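Side-chain contacts in ArtJ (Geobacillus stearothermophilus, PDB 2PVU), which binds the basic amino acids arginine, lysine and histidine and probably delivers them to its cognate ABC transporter, Art(MP)2: residues A155-E160 against A222-G227; E176-A181 against V193-A198. One frame throughout, in Å; residues are numbered along the deposited sequence.

From the N terminus the chain first builds the three-stranded parallel sheet 82-86, 44-48, 103-104, then enters the mixed sheet that both contacts reach. Residues 155-160, at the start of helix 157-166, wait 61 residues for 222-227, on the way into strand 224-231, to close interaction 1. Interaction 2 is nested inside that loop: 176-181, opening helix 178-186, meets 193-198, on strand 192-196 and the start of helix 197-206, after 11 intervening residues. The two contacts lie about 12 Å apart, centre to centre, and touch directly, with Y226 OH 2.5 Å from D196 OD2 in a probable hydrogen bond. Both border the bound lysine, interaction 1 at its carboxylate and both at its α-amino nitrogen.

Interaction 1. Residues A155-E160 against A222-G227; sequences ATTGQE and ASEYYG. With LYS (lysine), chain E.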
ATOM      1  N   ALA A 155       3.189  11.732  -0.918  1.00 23.50           N
ATOM      2  CA  ALA A 155       3.786  10.956  -2.012  1.00 24.92           C
ATOM      3  C   ALA A 155       3.108   9.601  -2.258  1.00 24.99           C
ATOM      4  O   ALA A 155       3.775   8.577  -2.470  1.00 24.17           O
ATOM      5  CB  ALA A 155       5.295  10.805  -1.817  1.00 25.78           C
ATOM      6  N   THR A 156       1.765   9.629  -2.283  1.00 24.21           N
ATOM      7  CA  THR A 156       0.947   8.474  -2.603  1.00 23.69           C
ATOM      8  C   THR A 156       0.046   8.759  -3.802  1.00 23.52           C
ATOM      9  O   THR A 156      -0.143   9.922  -4.225  1.00 23.17           O
ATOM     10  CB  THR A 156       0.049   8.020  -1.428  1.00 23.21           C
ATOM     11  OG1 THR A 156      -0.839   9.088  -1.078  1.00 21.19           O
ATOM     12  CG2 THR A 156       0.886   7.656  -0.187  1.00 20.01           C
ATOM     13  N   THR A 157      -0.513   7.692  -4.364  1.00 23.69           N
ATOM     14  CA  THR A 157      -1.465   7.842  -5.466  1.00 22.68           C
ATOM     15  C   THR A 157      -2.756   8.507  -4.930  1.00 22.90           C
ATOM     16  O   THR A 157      -3.516   9.058  -5.708  1.00 22.36           O
ATOM     17  CB  THR A 157      -1.784   6.497  -6.129  1.00 23.38           C
ATOM     18  OG1 THR A 157      -2.149   5.587  -5.104  1.00 22.13           O
ATOM     19  CG2 THR A 157      -0.562   5.915  -6.857  1.00 21.42           C
ATOM     20  N   GLY A 158      -3.000   8.482  -3.606  1.00 21.82           N
ATOM     21  CA  GLY A 158      -4.147   9.253  -3.086  1.00 22.77           C
ATOM     22  C   GLY A 158      -3.867  10.745  -3.132  1.00 22.29           C
ATOM     23  O   GLY A 158      -4.736  11.525  -3.508  1.00 22.35           O
ATOM     24  N   GLN A 159      -2.649  11.140  -2.785  1.00 21.49           N
ATOM     25  CA  GLN A 159      -2.250  12.547  -2.952  1.00 23.27           C
ATOM     26  C   GLN A 159      -2.376  12.931  -4.400  1.00 23.14           C
ATOM     27  O   GLN A 159      -2.879  14.011  -4.750  1.00 23.86           O
ATOM     28  CB  GLN A 159      -0.822  12.797  -2.484  1.00 21.95           C
ATOM     29  CG  GLN A 159      -0.397  14.236  -2.737  1.00 24.98           C
ATOM     30  CD  GLN A 159       0.998  14.500  -2.265  1.00 28.11           C
ATOM     31  OE1 GLN A 159       1.462  13.865  -1.331  1.00 24.44           O
ATOM     32  NE2 GLN A 159       1.665  15.485  -2.870  1.00 28.15           N
ATOM     33  N   GLU A 160      -1.896  12.045  -5.266  1.00 24.16           N
ATOM     34  CA  GLU A 160      -1.982  12.256  -6.701  1.00 25.32           C
ATOM     35  C   GLU A 160      -3.426  12.470  -7.183  1.00 24.36           C
ATOM     36  O   GLU A 160      -3.715  13.400  -7.954  1.00 23.39           O
ATOM     37  CB  GLU A 160      -1.367  11.061  -7.458  1.00 25.21           C
ATOM     38  CG  GLU A 160      -1.254  11.372  -8.977  1.00 28.08           C
ATOM     39  CD  GLU A 160      -0.594  10.251  -9.765  1.00 30.47           C
ATOM     40  OE1 GLU A 160      -0.273   9.181  -9.168  1.00 32.67           O
ATOM     41  OE2 GLU A 160      -0.412  10.440 -10.997  1.00 36.79           O
ATOM     42  N   ALA A 222      -8.976   5.465 -10.525  1.00 28.04           N
ATOM     43  CA  ALA A 222      -8.454   4.432 -11.424  1.00 28.62           C
ATOM     44  C   ALA A 222      -8.168   3.105 -10.696  1.00 26.97           C
ATOM     45  O   ALA A 222      -7.958   3.090  -9.515  1.00 26.14           O
ATOM     46  CB  ALA A 222      -7.158   4.935 -12.041  1.00 29.36           C
ATOM     47  N   SER A 223      -8.150   2.009 -11.449  1.00 26.20           N
ATOM     48  CA  SER A 223      -7.637   0.723 -10.979  1.00 25.86           C
ATOM     49  C   SER A 223      -6.156   0.857 -10.723  1.00 25.05           C
ATOM     50  O   SER A 223      -5.446   1.540 -11.475  1.00 25.31           O
ATOM     51  CB  SER A 223      -7.895  -0.336 -12.053  1.00 26.52           C
ATOM     52  OG  SER A 223      -9.300  -0.443 -12.158  1.00 29.84           O
ATOM     53  N   GLU A 224      -5.689   0.222  -9.655  1.00 23.51           N
ATOM     54  CA  GLU A 224      -4.262   0.284  -9.280  1.00 23.09           C
ATOM     55  C   GLU A 224      -3.787  -1.122  -9.011  1.00 23.08           C
ATOM     56  O   GLU A 224      -4.568  -1.933  -8.484  1.00 22.69           O
ATOM     57  CB  GLU A 224      -4.089   1.115  -7.976  1.00 23.98           C
ATOM     58  CG  GLU A 224      -4.341   2.610  -8.222  1.00 24.82           C
ATOM     59  CD  GLU A 224      -4.091   3.497  -7.001  1.00 24.76           C
ATOM     60  OE1 GLU A 224      -3.108   3.318  -6.240  1.00 25.30           O
ATOM     61  OE2 GLU A 224      -4.928   4.395  -6.792  1.00 31.29           O
ATOM     62  N   TYR A 225      -2.510  -1.414  -9.322  1.00 21.27           N
ATOM     63  CA  TYR A 225      -1.965  -2.756  -9.021  1.00 21.40           C
ATOM     64  C   TYR A 225      -0.755  -2.603  -8.140  1.00 21.34           C
ATOM     65  O   TYR A 225       0.074  -1.781  -8.470  1.00 20.24           O
ATOM     66  CB  TYR A 225      -1.572  -3.437 -10.336  1.00 21.78           C
ATOM     67  CG  TYR A 225      -2.804  -3.701 -11.181  1.00 23.01           C
ATOM     68  CD1 TYR A 225      -3.481  -4.903 -11.062  1.00 23.46           C
ATOM     69  CD2 TYR A 225      -3.303  -2.720 -12.056  1.00 24.77           C
ATOM     70  CE1 TYR A 225      -4.633  -5.164 -11.836  1.00 24.16           C
ATOM     71  CE2 TYR A 225      -4.450  -2.954 -12.827  1.00 24.21           C
ATOM     72  CZ  TYR A 225      -5.111  -4.185 -12.693  1.00 25.38           C
ATOM     73  OH  TYR A 225      -6.224  -4.453 -13.451  1.00 27.70           O
ATOM     74  N   TYR A 226      -0.628  -3.392  -7.053  1.00 20.12           N
ATOM     75  CA  TYR A 226       0.561  -3.279  -6.210  1.00 19.70           C
ATOM     76  C   TYR A 226       1.681  -4.159  -6.770  1.00 20.17           C
ATOM     77  O   TYR A 226       1.390  -5.219  -7.350  1.00 19.44           O
ATOM     78  CB  TYR A 226       0.298  -3.794  -4.796  1.00 21.70           C
ATOM     79  CG  TYR A 226      -0.720  -3.030  -4.031  1.00 21.57           C
ATOM     80  CD1 TYR A 226      -1.115  -1.733  -4.416  1.00 20.70           C
ATOM     81  CD2 TYR A 226      -1.233  -3.576  -2.869  1.00 20.73           C
ATOM     82  CE1 TYR A 226      -2.076  -1.030  -3.655  1.00 20.39           C
ATOM     83  CE2 TYR A 226      -2.150  -2.876  -2.080  1.00 20.91           C
ATOM     84  CZ  TYR A 226      -2.592  -1.652  -2.490  1.00 23.67           C
ATOM     85  OH  TYR A 226      -3.520  -1.031  -1.673  1.00 23.71           O
ATOM     86  N   GLY A 227       2.919  -3.677  -6.654  1.00 19.84           N
ATOM     87  CA  GLY A 227       4.115  -4.478  -7.005  1.00 19.62           C
ATOM     88  C   GLY A 227       5.122  -4.374  -5.860  1.00 21.02           C
ATOM     89  O   GLY A 227       5.114  -3.408  -5.085  1.00 20.77           O
TER
HETATM   90  N   LYS E 301      -0.890   2.356  -2.975  1.00 18.22           N
HETATM   91  CA  LYS E 301      -0.677   3.820  -2.721  1.00 18.47           C
HETATM   92  C   LYS E 301       0.662   4.252  -3.333  1.00 18.55           C
HETATM   93  O   LYS E 301       0.977   5.433  -3.361  1.00 18.43           O
HETATM   94  CB  LYS E 301      -0.659   4.100  -1.223  1.00 17.63           C
HETATM   95  CG  LYS E 301       0.453   3.302  -0.498  1.00 18.32           C
HETATM   96  CD  LYS E 301       0.800   3.932   0.867  1.00 16.58           C
HETATM   97  CE  LYS E 301       1.466   2.889   1.753  1.00 21.26           C
HETATM   98  NZ  LYS E 301       2.012   3.534   3.063  1.00 22.20           N
HETATM   99  OXT LYS E 301       1.464   3.410  -3.793  1.00 18.05           O
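E224 OE1 is gripped by two threonine hydroxyls, T157 across this contact and T109 from outside it. T157 OG1 donates to it over 2.7 Å, arriving on the syn side of the carboxylate but 29° out of its plane. With chi1 at 51°, OG1 of T157 sits between the backbone N and the carbonyl carbon, which swings it toward the strand and lets it lie 3.3 Å from CA of the bound lysine. E224 reaches back with an extended chain, so that threonine and glutamate run antiparallel, side by side, where OG1 meets OE1. Its other oxygen, OE2, is hydrogen-bonded to Q129 NE2 of strand 125-134, so both oxygens of this buried acid have partners and its rotation is probably fixed.

The same threonine works on the ligand through its backbone: T157 N donates to O of the lysine at 2.9 Å, with an N-H...O angle of 153°. T156 borders that oxygen too, its CA 3.1 Å from O and its methyl CG2 alongside CD of the ligand. The turn is held by T156 as N-cap, OG1 accepting from Q159 N at 3.2 Å, while Q159 OE1 takes A155 N from above its amide plane. Across the pocket, Y226 brings ring atom CE1 within 3.7 Å of the lysine's N, the ring set obliquely to it.

A ligand carboxylate meeting the first N-H of helix 157-166 probably gains from the helix dipole as well, and R114 binds the ligand besides. Reception of the α-carboxylate by a helix N terminus, beside the long antiparallel strands 125-134 and 224-231, is consistent with the amino-acid site of the family 3 solute-binding proteins.

Interaction 2. Residues E176-A181 against V193-A198; sequences ETTVVA and VITDNA. With LYS (lysine), chain E.
T178 and T195 face each other across helix and strand without a direct bond between their hydroxyls; a water joins them instead. It donates to T178 OG1 at 2.9 Å and lies 2.6 Å from T195 OG1. With T195 OG1 anti to the backbone N (chi1 -166°), that hydroxyl also meets methyl CG2 of T178, at 3.5 Å. T178 OG1 has a further hydrogen bond to Q153 OE1, and E176 O takes Q153 NE2, so this segment sets both ends of an amide that itself binds the lysine: second shell holding first shell.

One helical turn on from T178, A181 O is met by V193 CG2 at 3.3 Å, while A181 CB and V193 CG1 make apolar contact at 4.2 Å.

At the strand's end, D196 OD2 accepts from the lysine's N at 2.8 Å, and OD1 is held by Q129. Shortening D196 to an alanine is likely to take from the ligand's α-amino N this carboxylate acceptor and from Y226 OH its partner.

Strand 172-175, helix 178-186 and strand 192-196 form a beta-alpha-beta crossover, its two strands flanking 150-153, with the ligand-binding aspartate at the C-terminal end of the last strand.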
ATOM      1  N   GLU A 176       2.998  11.819   7.062  1.00 21.74           N
ATOM      2  CA  GLU A 176       4.045  10.820   6.772  1.00 21.47           C
ATOM      3  C   GLU A 176       3.532   9.386   6.864  1.00 21.58           C
ATOM      4  O   GLU A 176       4.145   8.486   6.275  1.00 21.72           O
ATOM      5  CB  GLU A 176       5.265  11.029   7.716  1.00 22.04           C
ATOM      6  CG  GLU A 176       6.418  10.057   7.499  1.00 22.82           C
ATOM      7  CD  GLU A 176       6.927  10.016   6.074  1.00 28.40           C
ATOM      8  OE1 GLU A 176       6.863  11.045   5.331  1.00 27.32           O
ATOM      9  OE2 GLU A 176       7.435   8.930   5.716  1.00 27.00           O
ATOM     10  N   THR A 177       2.425   9.178   7.589  1.00 21.02           N
ATOM     11  CA  THR A 177       1.720   7.866   7.587  1.00 21.61           C
ATOM     12  C   THR A 177       0.247   8.052   7.265  1.00 22.42           C
ATOM     13  O   THR A 177      -0.345   9.118   7.571  1.00 22.08           O
ATOM     14  CB  THR A 177       1.834   7.139   8.919  1.00 20.93           C
ATOM     15  OG1 THR A 177       1.223   7.914   9.958  1.00 24.61           O
ATOM     16  CG2 THR A 177       3.300   6.876   9.291  1.00 22.26           C
ATOM     17  N   THR A 178      -0.358   6.998   6.715  1.00 22.05           N
ATOM     18  CA  THR A 178      -1.825   6.972   6.585  1.00 22.99           C
ATOM     19  C   THR A 178      -2.488   6.957   7.972  1.00 22.46           C
ATOM     20  O   THR A 178      -3.594   7.493   8.138  1.00 21.85           O
ATOM     21  CB  THR A 178      -2.224   5.753   5.746  1.00 23.14           C
ATOM     22  OG1 THR A 178      -1.602   5.928   4.493  1.00 23.59           O
ATOM     23  CG2 THR A 178      -3.790   5.612   5.562  1.00 20.52           C
ATOM     24  N   VAL A 179      -1.823   6.377   8.971  1.00 23.58           N
ATOM     25  CA  VAL A 179      -2.360   6.359  10.330  1.00 23.98           C
ATOM     26  C   VAL A 179      -2.674   7.787  10.806  1.00 23.62           C
ATOM     27  O   VAL A 179      -3.773   8.064  11.298  1.00 22.47           O
ATOM     28  CB  VAL A 179      -1.373   5.691  11.341  1.00 26.00           C
ATOM     29  CG1 VAL A 179      -1.813   5.994  12.799  1.00 24.46           C
ATOM     30  CG2 VAL A 179      -1.322   4.177  11.106  1.00 27.48           C
ATOM     31  N   VAL A 180      -1.707   8.685  10.657  1.00 23.80           N
ATOM     32  CA  VAL A 180      -1.889  10.106  11.041  1.00 24.01           C
ATOM     33  C   VAL A 180      -2.948  10.844  10.198  1.00 23.90           C
ATOM     34  O   VAL A 180      -3.715  11.651  10.742  1.00 22.64           O
ATOM     35  CB  VAL A 180      -0.559  10.860  11.066  1.00 24.27           C
ATOM     36  CG1 VAL A 180      -0.789  12.383  11.239  1.00 26.80           C
ATOM     37  CG2 VAL A 180       0.321  10.316  12.196  1.00 25.15           C
ATOM     38  N   ALA A 181      -2.995  10.581   8.888  1.00 22.71           N
ATOM     39  CA  ALA A 181      -4.099  11.062   8.056  1.00 22.54           C
ATOM     40  C   ALA A 181      -5.461  10.750   8.665  1.00 23.27           C
ATOM     41  O   ALA A 181      -6.331  11.629   8.761  1.00 22.52           O
ATOM     42  CB  ALA A 181      -3.978  10.486   6.567  1.00 23.03           C
ATOM     43  N   VAL A 193     -10.388  11.721   3.933  1.00 20.00           N
ATOM     44  CA  VAL A 193      -9.072  11.120   3.631  1.00 19.45           C
ATOM     45  C   VAL A 193      -9.212  10.309   2.341  1.00 20.13           C
ATOM     46  O   VAL A 193     -10.261   9.625   2.110  1.00 20.60           O
ATOM     47  CB  VAL A 193      -8.586  10.241   4.824  1.00 19.66           C
ATOM     48  CG1 VAL A 193      -7.383   9.285   4.393  1.00 21.63           C
ATOM     49  CG2 VAL A 193      -8.144  11.151   5.988  1.00 18.74           C
ATOM     50  N   ILE A 194      -8.217  10.404   1.459  1.00 20.84           N
ATOM     51  CA  ILE A 194      -8.222   9.521   0.282  1.00 20.80           C
ATOM     52  C   ILE A 194      -7.104   8.518   0.522  1.00 21.51           C
ATOM     53  O   ILE A 194      -5.934   8.895   0.725  1.00 20.83           O
ATOM     54  CB  ILE A 194      -8.041  10.273  -1.041  1.00 20.85           C
ATOM     55  CG1 ILE A 194      -9.225  11.246  -1.254  1.00 19.11           C
ATOM     56  CG2 ILE A 194      -7.950   9.279  -2.233  1.00 19.06           C
ATOM     57  CD1 ILE A 194      -9.051  12.181  -2.474  1.00 22.18           C
ATOM     58  N   THR A 195      -7.485   7.251   0.539  1.00 21.14           N
ATOM     59  CA  THR A 195      -6.521   6.154   0.738  1.00 22.31           C
ATOM     60  C   THR A 195      -6.989   4.882   0.034  1.00 22.97           C
ATOM     61  O   THR A 195      -8.019   4.886  -0.610  1.00 21.87           O
ATOM     62  CB  THR A 195      -6.217   5.908   2.238  1.00 23.96           C
ATOM     63  OG1 THR A 195      -5.047   5.066   2.359  1.00 24.07           O
ATOM     64  CG2 THR A 195      -7.424   5.289   2.959  1.00 23.39           C
ATOM     65  N   ASP A 196      -6.250   3.785   0.232  1.00 22.42           N
ATOM     66  CA  ASP A 196      -6.499   2.548  -0.526  1.00 22.87           C
ATOM     67  C   ASP A 196      -7.700   1.819   0.028  1.00 21.73           C
ATOM     68  O   ASP A 196      -7.916   1.814   1.250  1.00 21.74           O
ATOM     69  CB  ASP A 196      -5.253   1.646  -0.473  1.00 22.03           C
ATOM     70  CG  ASP A 196      -4.063   2.217  -1.246  1.00 26.96           C
ATOM     71  OD1 ASP A 196      -3.903   3.440  -1.263  1.00 25.35           O
ATOM     72  OD2 ASP A 196      -3.249   1.451  -1.818  1.00 26.62           O
ATOM     73  N   ASN A 197      -8.448   1.168  -0.873  1.00 21.67           N
ATOM     74  CA  ASN A 197      -9.713   0.546  -0.512  1.00 22.10           C
ATOM     75  C   ASN A 197      -9.611  -0.446   0.652  1.00 22.38           C
ATOM     76  O   ASN A 197     -10.469  -0.405   1.528  1.00 23.04           O
ATOM     77  CB  ASN A 197     -10.412  -0.111  -1.723  1.00 21.91           C
ATOM     78  CG  ASN A 197      -9.612  -1.269  -2.290  1.00 25.21           C
ATOM     79  OD1 ASN A 197      -8.494  -1.092  -2.749  1.00 23.48           O
ATOM     80  ND2 ASN A 197     -10.177  -2.461  -2.232  1.00 30.12           N
ATOM     81  N   ALA A 198      -8.612  -1.347   0.647  1.00 21.91           N
ATOM     82  CA  ALA A 198      -8.604  -2.401   1.709  1.00 22.37           C
ATOM     83  C   ALA A 198      -8.228  -1.802   3.046  1.00 22.48           C
ATOM     84  O   ALA A 198      -8.656  -2.285   4.099  1.00 22.80           O
ATOM     85  CB  ALA A 198      -7.635  -3.559   1.328  1.00 23.86           C
TER
HETATM   86  N   LYS E 301      -0.890   2.356  -2.975  1.00 18.22           N
HETATM   87  CA  LYS E 301      -0.677   3.820  -2.721  1.00 18.47           C
HETATM   88  C   LYS E 301       0.662   4.252  -3.333  1.00 18.55           C
HETATM   89  O   LYS E 301       0.977   5.433  -3.361  1.00 18.43           O
HETATM   90  CB  LYS E 301      -0.659   4.100  -1.223  1.00 17.63           C
HETATM   91  CG  LYS E 301       0.453   3.302  -0.498  1.00 18.32           C
HETATM   92  CD  LYS E 301       0.800   3.932   0.867  1.00 16.58           C
HETATM   93  CE  LYS E 301       1.466   2.889   1.753  1.00 21.26           C
HETATM   94  NZ  LYS E 301       2.012   3.534   3.063  1.00 22.20           N
HETATM   95  OXT LYS E 301       1.464   3.410  -3.793  1.00 18.05           O
HETATM   96  O   HOH W   1      -2.809   6.242   1.918  1.00 21.71           O